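Local coordinates for SCARECROW-LIKE protein 7 (Oryza sativa Japonica Group, PDB 5HYZ) that probably acts as a transcription factor in plant development and abiotic stress resistance, binding DNA, with its GRAS domain involved in that binding, at residues 253-258 and 294-299; 263-268 and 286-291; 240-245 and 259-264. One frame throughout, in Å; residues are numbered along the deposited sequence.

Contact 1. Residues 253-258 and 294-299; sequences DRFANA and RAVGPE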
loop_
_atom_site.group_PDB
_atom_site.type_symbol
_atom_site.label_atom_id
_atom_site.label_comp_id
_atom_site.label_asym_id
_atom_site.label_seq_id
_atom_site.Cartn_x
_atom_site.Cartn_y
_atom_site.Cartn_z
ATOM N N ASP A 253 18.975 -31.502 -7.020
ATOM C CA ASP A 253 18.341 -30.821 -5.873
ATOM C C ASP A 253 18.091 -29.340 -6.141
ATOM O O ASP A 253 17.027 -28.825 -5.773
ATOM C CB ASP A 253 19.197 -30.952 -4.605
ATOM C CG ASP A 253 19.179 -32.356 -4.033
ATOM O OD1 ASP A 253 18.090 -32.946 -4.007
ATOM O OD2 ASP A 253 20.244 -32.860 -3.626
ATOM N N ARG A 254 19.047 -28.653 -6.772
ATOM C CA ARG A 254 18.853 -27.212 -7.045
ATOM C C ARG A 254 17.715 -27.028 -7.974
ATOM O O ARG A 254 16.937 -26.102 -7.822
ATOM C CB ARG A 254 20.056 -26.517 -7.691
ATOM C CG ARG A 254 21.276 -26.270 -6.827
ATOM C CD ARG A 254 22.132 -25.143 -7.393
ATOM N NE ARG A 254 22.421 -25.213 -8.844
ATOM C CZ ARG A 254 23.309 -26.039 -9.399
ATOM N NH1 ARG A 254 23.996 -26.916 -8.657
ATOM N NH2 ARG A 254 23.520 -25.999 -10.712
ATOM N N PHE A 255 17.657 -27.872 -9.004
ATOM C CA PHE A 255 16.523 -27.790 -9.942
ATOM C C PHE A 255 15.198 -27.990 -9.261
ATOM O O PHE A 255 14.249 -27.219 -9.484
ATOM C CB PHE A 255 16.766 -28.811 -11.094
ATOM C CG PHE A 255 15.788 -28.695 -12.237
ATOM C CD1 PHE A 255 14.478 -29.165 -12.087
ATOM C CD2 PHE A 255 16.199 -28.177 -13.459
ATOM C CE1 PHE A 255 13.586 -29.093 -13.130
ATOM C CE2 PHE A 255 15.311 -28.099 -14.532
ATOM C CZ PHE A 255 13.996 -28.567 -14.358
ATOM N N ALA A 256 15.084 -29.012 -8.405
ATOM C CA ALA A 256 13.843 -29.194 -7.677
ATOM C C ALA A 256 13.471 -28.016 -6.714
ATOM O O ALA A 256 12.319 -27.597 -6.639
ATOM C CB ALA A 256 13.898 -30.511 -6.873
ATOM N N ASN A 257 14.483 -27.520 -5.998
ATOM C CA ASN A 257 14.288 -26.417 -5.048
ATOM C C ASN A 257 13.800 -25.161 -5.799
ATOM O O ASN A 257 12.860 -24.471 -5.409
ATOM C CB ASN A 257 15.626 -26.131 -4.344
ATOM C CG ASN A 257 16.054 -27.253 -3.386
ATOM O OD1 ASN A 257 15.277 -28.154 -3.123
ATOM N ND2 ASN A 257 17.305 -27.217 -2.906
ATOM N N ALA A 258 14.510 -24.859 -6.880
ATOM C CA ALA A 258 14.195 -23.694 -7.702
ATOM C C ALA A 258 12.808 -23.825 -8.301
ATOM O O ALA A 258 12.042 -22.870 -8.304
ATOM C CB ALA A 258 15.294 -23.483 -8.822
ATOM N N ARG A 294 20.507 -18.760 -14.290
ATOM C CA ARG A 294 21.715 -18.795 -13.504
ATOM C C ARG A 294 21.742 -20.020 -12.590
ATOM O O ARG A 294 22.798 -20.605 -12.382
ATOM C CB ARG A 294 21.874 -17.499 -12.714
ATOM C CG ARG A 294 21.881 -16.325 -13.655
ATOM C CD ARG A 294 22.487 -15.080 -13.104
ATOM N NE ARG A 294 22.371 -14.014 -14.096
ATOM C CZ ARG A 294 21.392 -13.114 -14.130
ATOM N NH1 ARG A 294 20.430 -13.122 -13.200
ATOM N NH2 ARG A 294 21.382 -12.196 -15.095
ATOM N N ALA A 295 20.590 -20.432 -12.094
ATOM C CA ALA A 295 20.570 -21.487 -11.087
ATOM C C ALA A 295 20.638 -22.882 -11.691
ATOM O O ALA A 295 21.160 -23.801 -11.054
ATOM C CB ALA A 295 19.331 -21.375 -10.247
ATOM N N VAL A 296 20.083 -23.020 -12.900
ATOM C CA VAL A 296 19.795 -24.325 -13.467
ATOM C C VAL A 296 20.346 -24.462 -14.901
ATOM O O VAL A 296 20.213 -25.504 -15.554
ATOM C CB VAL A 296 18.252 -24.510 -13.315
ATOM C CG1 VAL A 296 17.523 -24.890 -14.571
ATOM C CG2 VAL A 296 17.962 -25.363 -12.113
ATOM N N GLY A 297 21.024 -23.417 -15.357
ATOM C CA GLY A 297 21.588 -23.368 -16.693
ATOM C C GLY A 297 22.963 -23.994 -16.762
ATOM O O GLY A 297 23.329 -24.777 -15.908
ATOM N N PRO A 298 23.744 -23.634 -17.793
ATOM C CA PRO A 298 25.035 -24.278 -18.048
ATOM C C PRO A 298 26.053 -24.133 -16.932
ATOM O O PRO A 298 26.791 -25.081 -16.642
ATOM C CB PRO A 298 25.531 -23.572 -19.310
ATOM C CG PRO A 298 24.669 -22.352 -19.478
ATOM C CD PRO A 298 23.353 -22.719 -18.884
ATOM N N GLU A 299 26.085 -22.967 -16.302
ATOM C CA GLU A 299 27.257 -22.619 -15.490
ATOM C C GLU A 299 27.428 -23.466 -14.230
ATOM O O GLU A 299 26.448 -23.799 -13.542
ATOM C CB GLU A 299 27.211 -21.134 -15.114
ATOM C CG GLU A 299 27.349 -20.194 -16.304
ATOM C CD GLU A 299 27.286 -18.738 -15.894
ATOM O OE1 GLU A 299 26.518 -18.414 -14.951
ATOM O OE2 GLU A 299 28.011 -17.925 -16.514
HETATM O O HOH W 1 23.699 -23.971 -13.094
#
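The carbonyl oxygen of Ala295, in the last turn of helix 278-296, is gripped side-on by two nitrogens of Arg254, a residue near the start of helix 251-272. Arg254 NE gives the shorter and straighter bond, 2.9 Å to Ala295 O with an N-H...O angle of 161°, and it approaches in the carbonyl plane. Arg254 NH2 reaches the same Ala295 O at 3.2 Å on a more bent path, tilted out of the carbonyl plane. For both nitrogens the oxygen lies at the edge of the guanidinium, almost in its plane. A bend at chi3 (-47°) turns this edge toward Ala295 O. Water 1 extends the polar patch: it accepts a weak bond from Arg254 NH2 at 3.1 Å and sits 3.0 Å from Gly297 O, where the chain leaves the helix, and 2.8 Å from Glu299 O. The remaining N-H groups are engaged as well: Arg254 NH1 with Ala249 O, and NH2 in a salt bridge with Glu300. Beside this polar grip lies an apolar one. Val296 CG2 rests 3.6 Å from Phe255 CA and also touches ring atom CD2, while Val296 CG1 meets Phe255 CD2 at 3.7 Å. The contact thus ties the start of helix 251-272 to the end of helix 278-296, two successive helices of the GRAS domain. Phe255 carries it on to the N-terminal helices, meeting Phe47 of helix 39-57 edge-to-face and leaning on Leu8 and Leu9 of helix 3-16. Carbonyls in the final turn of a helix tend to lack backbone N-H partners, and here a buried arginine supplies two donors to one of them; its positive charge probably also suits the partial negative charge at that helix end.

Contact 2. Residues 263-268 and 286-291; sequences RSLFES and WMFGER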
loop_
_atom_site.group_PDB
_atom_site.type_symbol
_atom_site.label_atom_id
_atom_site.label_comp_id
_atom_site.label_asym_id
_atom_site.label_seq_id
_atom_site.Cartn_x
_atom_site.Cartn_y
_atom_site.Cartn_z
ATOM N N ARG A 263 7.612 -21.726 -8.666
ATOM C CA ARG A 263 6.182 -22.031 -8.840
ATOM C C ARG A 263 5.336 -21.129 -7.939
ATOM O O ARG A 263 4.373 -20.504 -8.393
ATOM C CB ARG A 263 5.874 -23.501 -8.517
ATOM C CG ARG A 263 4.432 -23.877 -8.898
ATOM C CD ARG A 263 3.948 -25.194 -8.312
ATOM N NE ARG A 263 3.779 -25.124 -6.862
ATOM C CZ ARG A 263 3.371 -26.140 -6.096
ATOM N NH1 ARG A 263 3.068 -27.331 -6.633
ATOM N NH2 ARG A 263 3.265 -25.961 -4.782
ATOM N N SER A 264 5.743 -21.008 -6.674
ATOM C CA SER A 264 5.014 -20.079 -5.778
ATOM C C SER A 264 5.057 -18.630 -6.271
ATOM O O SER A 264 3.996 -17.963 -6.309
ATOM C CB SER A 264 5.568 -20.162 -4.337
ATOM O OG SER A 264 5.570 -21.505 -3.924
ATOM N N LEU A 265 6.244 -18.123 -6.653
ATOM C CA LEU A 265 6.320 -16.755 -7.193
ATOM C C LEU A 265 5.409 -16.528 -8.426
ATOM O O LEU A 265 4.692 -15.497 -8.547
ATOM C CB LEU A 265 7.746 -16.370 -7.610
ATOM C CG LEU A 265 8.702 -16.091 -6.446
ATOM C CD1 LEU A 265 10.105 -15.917 -6.977
ATOM C CD2 LEU A 265 8.214 -14.832 -5.701
ATOM N N PHE A 266 5.475 -17.474 -9.369
ATOM C CA PHE A 266 4.662 -17.361 -10.600
ATOM C C PHE A 266 3.181 -17.356 -10.274
ATOM O O PHE A 266 2.427 -16.577 -10.880
ATOM C CB PHE A 266 4.992 -18.506 -11.595
ATOM C CG PHE A 266 6.185 -18.194 -12.483
ATOM C CD1 PHE A 266 7.448 -17.987 -11.933
ATOM C CD2 PHE A 266 6.044 -18.115 -13.866
ATOM C CE1 PHE A 266 8.541 -17.689 -12.738
ATOM C CE2 PHE A 266 7.123 -17.826 -14.682
ATOM C CZ PHE A 266 8.371 -17.622 -14.135
ATOM N N GLU A 267 2.760 -18.222 -9.349
ATOM C CA GLU A 267 1.360 -18.248 -8.928
ATOM C C GLU A 267 0.914 -16.918 -8.277
ATOM O O GLU A 267 -0.192 -16.406 -8.553
ATOM C CB GLU A 267 1.100 -19.389 -7.980
ATOM C CG GLU A 267 1.062 -20.750 -8.635
ATOM C CD GLU A 267 0.922 -21.888 -7.631
ATOM O OE1 GLU A 267 0.485 -21.590 -6.481
ATOM O OE2 GLU A 267 1.247 -23.073 -7.973
ATOM N N SER A 268 1.775 -16.344 -7.437
ATOM C CA SER A 268 1.411 -15.040 -6.828
ATOM C C SER A 268 1.318 -13.916 -7.881
ATOM O O SER A 268 0.536 -12.980 -7.740
ATOM C CB SER A 268 2.404 -14.694 -5.721
ATOM O OG SER A 268 3.632 -14.268 -6.241
ATOM N N TRP A 286 12.752 -11.323 -17.608
ATOM C CA TRP A 286 13.973 -10.589 -17.356
ATOM C C TRP A 286 14.410 -10.631 -15.922
ATOM O O TRP A 286 15.579 -10.406 -15.633
ATOM C CB TRP A 286 13.806 -9.124 -17.810
ATOM C CG TRP A 286 13.698 -9.096 -19.281
ATOM C CD1 TRP A 286 12.599 -8.770 -20.045
ATOM C CD2 TRP A 286 14.716 -9.516 -20.192
ATOM N NE1 TRP A 286 12.902 -8.919 -21.379
ATOM C CE2 TRP A 286 14.192 -9.379 -21.496
ATOM C CE3 TRP A 286 16.034 -9.980 -20.031
ATOM C CZ2 TRP A 286 14.944 -9.692 -22.642
ATOM C CZ3 TRP A 286 16.785 -10.293 -21.169
ATOM C CH2 TRP A 286 16.235 -10.143 -22.459
HETATM N N MSE A 287 13.495 -10.913 -15.008
HETATM C CA MSE A 287 13.944 -11.038 -13.627
HETATM C C MSE A 287 13.970 -12.522 -13.264
HETATM O O MSE A 287 15.053 -13.072 -13.076
HETATM C CB MSE A 287 13.055 -10.241 -12.675
HETATM C CG MSE A 287 13.567 -10.301 -11.248
HETATM SE SE MSE A 287 12.431 -9.143 -10.098
HETATM C CE MSE A 287 13.609 -7.522 -10.065
ATOM N N PHE A 288 12.811 -13.177 -13.244
ATOM C CA PHE A 288 12.766 -14.570 -12.818
ATOM C C PHE A 288 13.471 -15.495 -13.825
ATOM O O PHE A 288 14.279 -16.355 -13.434
ATOM C CB PHE A 288 11.333 -15.038 -12.611
ATOM C CG PHE A 288 10.579 -14.290 -11.520
ATOM C CD1 PHE A 288 11.246 -13.591 -10.538
ATOM C CD2 PHE A 288 9.211 -14.345 -11.485
ATOM C CE1 PHE A 288 10.533 -12.924 -9.549
ATOM C CE2 PHE A 288 8.493 -13.700 -10.486
ATOM C CZ PHE A 288 9.156 -13.003 -9.535
ATOM N N GLY A 289 13.191 -15.323 -15.109
ATOM C CA GLY A 289 13.795 -16.193 -16.129
ATOM C C GLY A 289 15.307 -16.166 -16.150
ATOM O O GLY A 289 15.986 -17.208 -16.269
ATOM N N GLU A 290 15.876 -14.970 -16.007
ATOM C CA GLU A 290 17.330 -14.863 -15.908
ATOM C C GLU A 290 17.882 -15.556 -14.651
ATOM O O GLU A 290 18.927 -16.208 -14.696
ATOM C CB GLU A 290 17.763 -13.395 -15.902
ATOM C CG GLU A 290 17.510 -12.738 -17.255
ATOM C CD GLU A 290 18.432 -13.336 -18.306
ATOM O OE1 GLU A 290 19.639 -13.028 -18.244
ATOM O OE2 GLU A 290 17.959 -14.172 -19.113
ATOM N N ARG A 291 17.190 -15.401 -13.519
ATOM C CA ARG A 291 17.638 -16.071 -12.291
ATOM C C ARG A 291 17.601 -17.584 -12.441
ATOM O O ARG A 291 18.506 -18.310 -11.977
ATOM C CB ARG A 291 16.774 -15.638 -11.105
ATOM C CG ARG A 291 17.095 -14.175 -10.728
ATOM C CD ARG A 291 16.057 -13.596 -9.761
ATOM N NE ARG A 291 16.366 -12.172 -9.511
ATOM C CZ ARG A 291 15.732 -11.411 -8.625
ATOM N NH1 ARG A 291 14.732 -11.916 -7.908
ATOM N NH2 ARG A 291 16.091 -10.138 -8.483
#
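Two consecutive helices, 251-272 and 278-296, form a helical hairpin and pass here in roughly opposite directions, with the CA atoms of Leu265 and Phe288 nearest at 8.8 Å and a wider pi-type turn at 286-289 in the second. Phe288 spans the gap between them. Its CG lies anti to the carbonyl carbon (chi1 -62°), which carries the ring across to both Leu265 and Phe266. Leu265 CD1 stands over one face of that ring in a CH-pi contact, 4.2 Å from the Phe288 centroid and offset toward the rim between CE1 and CZ. Leu265 CB adds a second touch at Phe288 CE2, 4.0 Å away. Nearer the root of the ring, Phe266 CE1 comes to 3.6 Å from Phe288 CD2 and to 3.9 Å from Phe288 CB. The two phenylalanines make an oblique aromatic pair, with the planes of the Phe266 and Phe288 rings inclined at 40° and their centroids 5.7 Å apart. Around this pairing the helical hairpin packs on two further helices and a strand: Phe266 also touches Arg42, Leu43 and Tyr46 of helix 39-57, the selenomethionine Met287 lies on Leu76, Cys79 and Leu83 of helix 74-86, and Leu265 meets Leu368 of strand 366-374.

Contact 3. Residues 240-245 and 259-264; sequences GEYEVS and LSYYRS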
loop_
_atom_site.group_PDB
_atom_site.type_symbol
_atom_site.label_atom_id
_atom_site.label_comp_id
_atom_site.label_asym_id
_atom_site.label_seq_id
_atom_site.Cartn_x
_atom_site.Cartn_y
_atom_site.Cartn_z
ATOM N N GLY A 240 17.335 -9.624 4.888
ATOM C CA GLY A 240 16.142 -10.098 4.201
ATOM C C GLY A 240 16.574 -10.888 2.986
ATOM O O GLY A 240 17.314 -10.374 2.155
ATOM N N GLU A 241 16.105 -12.129 2.821
ATOM C CA GLU A 241 16.692 -12.992 1.808
ATOM C C GLU A 241 15.613 -13.874 1.186
ATOM O O GLU A 241 14.595 -14.147 1.804
ATOM C CB GLU A 241 17.813 -13.847 2.408
ATOM C CG GLU A 241 19.242 -13.234 2.310
ATOM C CD GLU A 241 19.620 -12.912 0.857
ATOM O OE1 GLU A 241 19.111 -13.618 -0.030
ATOM O OE2 GLU A 241 20.362 -11.943 0.593
ATOM N N TYR A 242 15.847 -14.291 -0.044
ATOM C CA TYR A 242 14.980 -15.285 -0.710
ATOM C C TYR A 242 15.133 -16.646 -0.039
ATOM O O TYR A 242 16.258 -17.097 0.227
ATOM C CB TYR A 242 15.359 -15.390 -2.187
ATOM C CG TYR A 242 15.233 -14.068 -2.941
ATOM C CD1 TYR A 242 13.990 -13.513 -3.187
ATOM C CD2 TYR A 242 16.369 -13.392 -3.396
ATOM C CE1 TYR A 242 13.846 -12.299 -3.902
ATOM C CE2 TYR A 242 16.252 -12.183 -4.112
ATOM C CZ TYR A 242 14.985 -11.657 -4.371
ATOM O OH TYR A 242 14.878 -10.478 -5.066
ATOM N N GLU A 243 14.026 -17.326 0.196
ATOM C CA GLU A 243 14.088 -18.536 0.999
ATOM C C GLU A 243 14.181 -19.727 0.079
ATOM O O GLU A 243 13.163 -20.395 -0.159
ATOM C CB GLU A 243 12.830 -18.611 1.903
ATOM C CG GLU A 243 12.799 -19.769 2.880
ATOM C CD GLU A 243 13.971 -19.754 3.811
ATOM O OE1 GLU A 243 14.279 -18.680 4.396
ATOM O OE2 GLU A 243 14.598 -20.816 3.975
ATOM N N VAL A 244 15.380 -19.986 -0.460
ATOM C CA VAL A 244 15.480 -21.130 -1.413
ATOM C C VAL A 244 16.936 -21.556 -1.411
ATOM O O VAL A 244 17.806 -20.699 -1.362
ATOM C CB VAL A 244 14.956 -20.765 -2.840
ATOM C CG1 VAL A 244 15.775 -19.628 -3.447
ATOM C CG2 VAL A 244 14.972 -22.045 -3.739
ATOM N N SER A 245 17.186 -22.880 -1.366
ATOM C CA SER A 245 18.540 -23.376 -1.219
ATOM C C SER A 245 19.161 -23.631 -2.612
ATOM O O SER A 245 18.950 -24.690 -3.215
ATOM C CB SER A 245 18.535 -24.689 -0.376
ATOM O OG SER A 245 19.891 -25.103 -0.172
ATOM N N LEU A 259 12.471 -25.008 -8.808
ATOM C CA LEU A 259 11.158 -25.177 -9.442
ATOM C C LEU A 259 10.026 -24.944 -8.457
ATOM O O LEU A 259 9.055 -24.274 -8.753
ATOM C CB LEU A 259 11.023 -26.568 -10.072
ATOM C CG LEU A 259 9.798 -26.703 -10.978
ATOM C CD1 LEU A 259 9.971 -25.853 -12.250
ATOM C CD2 LEU A 259 9.617 -28.170 -11.308
ATOM N N SER A 260 10.180 -25.462 -7.243
ATOM C CA SER A 260 9.136 -25.254 -6.237
ATOM C C SER A 260 9.003 -23.769 -5.796
ATOM O O SER A 260 7.900 -23.182 -5.706
ATOM C CB SER A 260 9.441 -26.136 -5.022
ATOM O OG SER A 260 8.634 -25.697 -3.952
ATOM N N TYR A 261 10.157 -23.158 -5.548
ATOM C CA TYR A 261 10.213 -21.734 -5.204
ATOM C C TYR A 261 9.576 -20.821 -6.285
ATOM O O TYR A 261 8.671 -19.980 -6.035
ATOM C CB TYR A 261 11.674 -21.378 -4.959
ATOM C CG TYR A 261 11.957 -19.915 -4.753
ATOM C CD1 TYR A 261 11.621 -19.239 -3.558
ATOM C CD2 TYR A 261 12.587 -19.215 -5.729
ATOM C CE1 TYR A 261 11.900 -17.871 -3.439
ATOM C CE2 TYR A 261 12.884 -17.882 -5.587
ATOM C CZ TYR A 261 12.535 -17.229 -4.460
ATOM O OH TYR A 261 12.898 -15.896 -4.486
ATOM N N TYR A 262 10.038 -20.985 -7.525
ATOM C CA TYR A 262 9.503 -20.146 -8.592
ATOM C C TYR A 262 8.039 -20.490 -8.907
ATOM O O TYR A 262 7.289 -19.627 -9.347
ATOM C CB TYR A 262 10.417 -20.242 -9.844
ATOM C CG TYR A 262 11.606 -19.317 -9.663
ATOM C CD1 TYR A 262 11.443 -17.933 -9.731
ATOM C CD2 TYR A 262 12.871 -19.823 -9.327
ATOM C CE1 TYR A 262 12.507 -17.087 -9.482
ATOM C CE2 TYR A 262 13.924 -18.998 -9.119
ATOM C CZ TYR A 262 13.725 -17.610 -9.186
ATOM O OH TYR A 262 14.758 -16.755 -8.929
ATOM N N ARG A 263 7.612 -21.726 -8.666
ATOM C CA ARG A 263 6.182 -22.031 -8.840
ATOM C C ARG A 263 5.336 -21.129 -7.939
ATOM O O ARG A 263 4.373 -20.504 -8.393
ATOM C CB ARG A 263 5.874 -23.501 -8.517
ATOM C CG ARG A 263 4.432 -23.877 -8.898
ATOM C CD ARG A 263 3.948 -25.194 -8.312
ATOM N NE ARG A 263 3.779 -25.124 -6.862
ATOM C CZ ARG A 263 3.371 -26.140 -6.096
ATOM N NH1 ARG A 263 3.068 -27.331 -6.633
ATOM N NH2 ARG A 263 3.265 -25.961 -4.782
ATOM N N SER A 264 5.743 -21.008 -6.674
ATOM C CA SER A 264 5.014 -20.079 -5.778
ATOM C C SER A 264 5.057 -18.630 -6.271
ATOM O O SER A 264 3.996 -17.963 -6.309
ATOM C CB SER A 264 5.568 -20.162 -4.337
ATOM O OG SER A 264 5.570 -21.505 -3.924
#
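This is a strand-to-helix contact at the junction of the Rossmann-like sheet and the helix bundle of the GRAS domain, where the end of strand 236-242 and the turn after it meet helix 251-272. Strand 236-242 lies in the central sheet between 202-208, its parallel neighbour, and 366-374, its antiparallel one. Just past it the chain folds back in an inverse gamma turn centred on Glu243, marked by a weak bond from Val244 N to Tyr242 O of 3.1 Å. The turn brings Val244 up against Tyr261, the one helix residue on which Tyr242, Glu243 and Val244 converge. The carboxylate of Glu243 leads away to Thr370 OG1 and the backbone N of Ser311. Glu243 O, weakly bonded to Arg366 NH1, lies 3.9 Å from Tyr261 CD1. Tyr242 CB borders the hydroxyl end of the ring, 3.4 Å from Tyr261 OH. Val244 has CG2 anti to its own backbone N and CG1 between N and the carbonyl carbon (chi1 61°), which lets both methyls reach Tyr261. Val244 CG2 touches Tyr261 CB at 3.6 Å, while Val244 CG1 sits almost squarely over the ring, 3.9 Å from the Tyr261 centroid and 7° off the normal.

Overall arrangement
Followed from the N terminus, the chain leaves strand 236-242 and enters helix 251-272, and contact 3 closes the first, short loop by bringing 259-264 back to 240-245. Contact 1 starts inside that loop, at 253-258, and closes at 294-299, so contacts 1 and 3 cross. Contact 2, 263-268 with 286-291, nests within contact 1 and begins where contact 3 ends, the two sharing Arg263 and Ser264. Helix 251-272 serves all three: contacts 1 and 2 fasten it to helix 278-296, contact 3 to the end of strand 236-242 and the turn after it, joining helix bundle and Rossmann-like sheet. Asn257 ND2 bonded to Ser245 O joins contacts 1 and 3; Phe288 touching Tyr262 joins contacts 2 and 3.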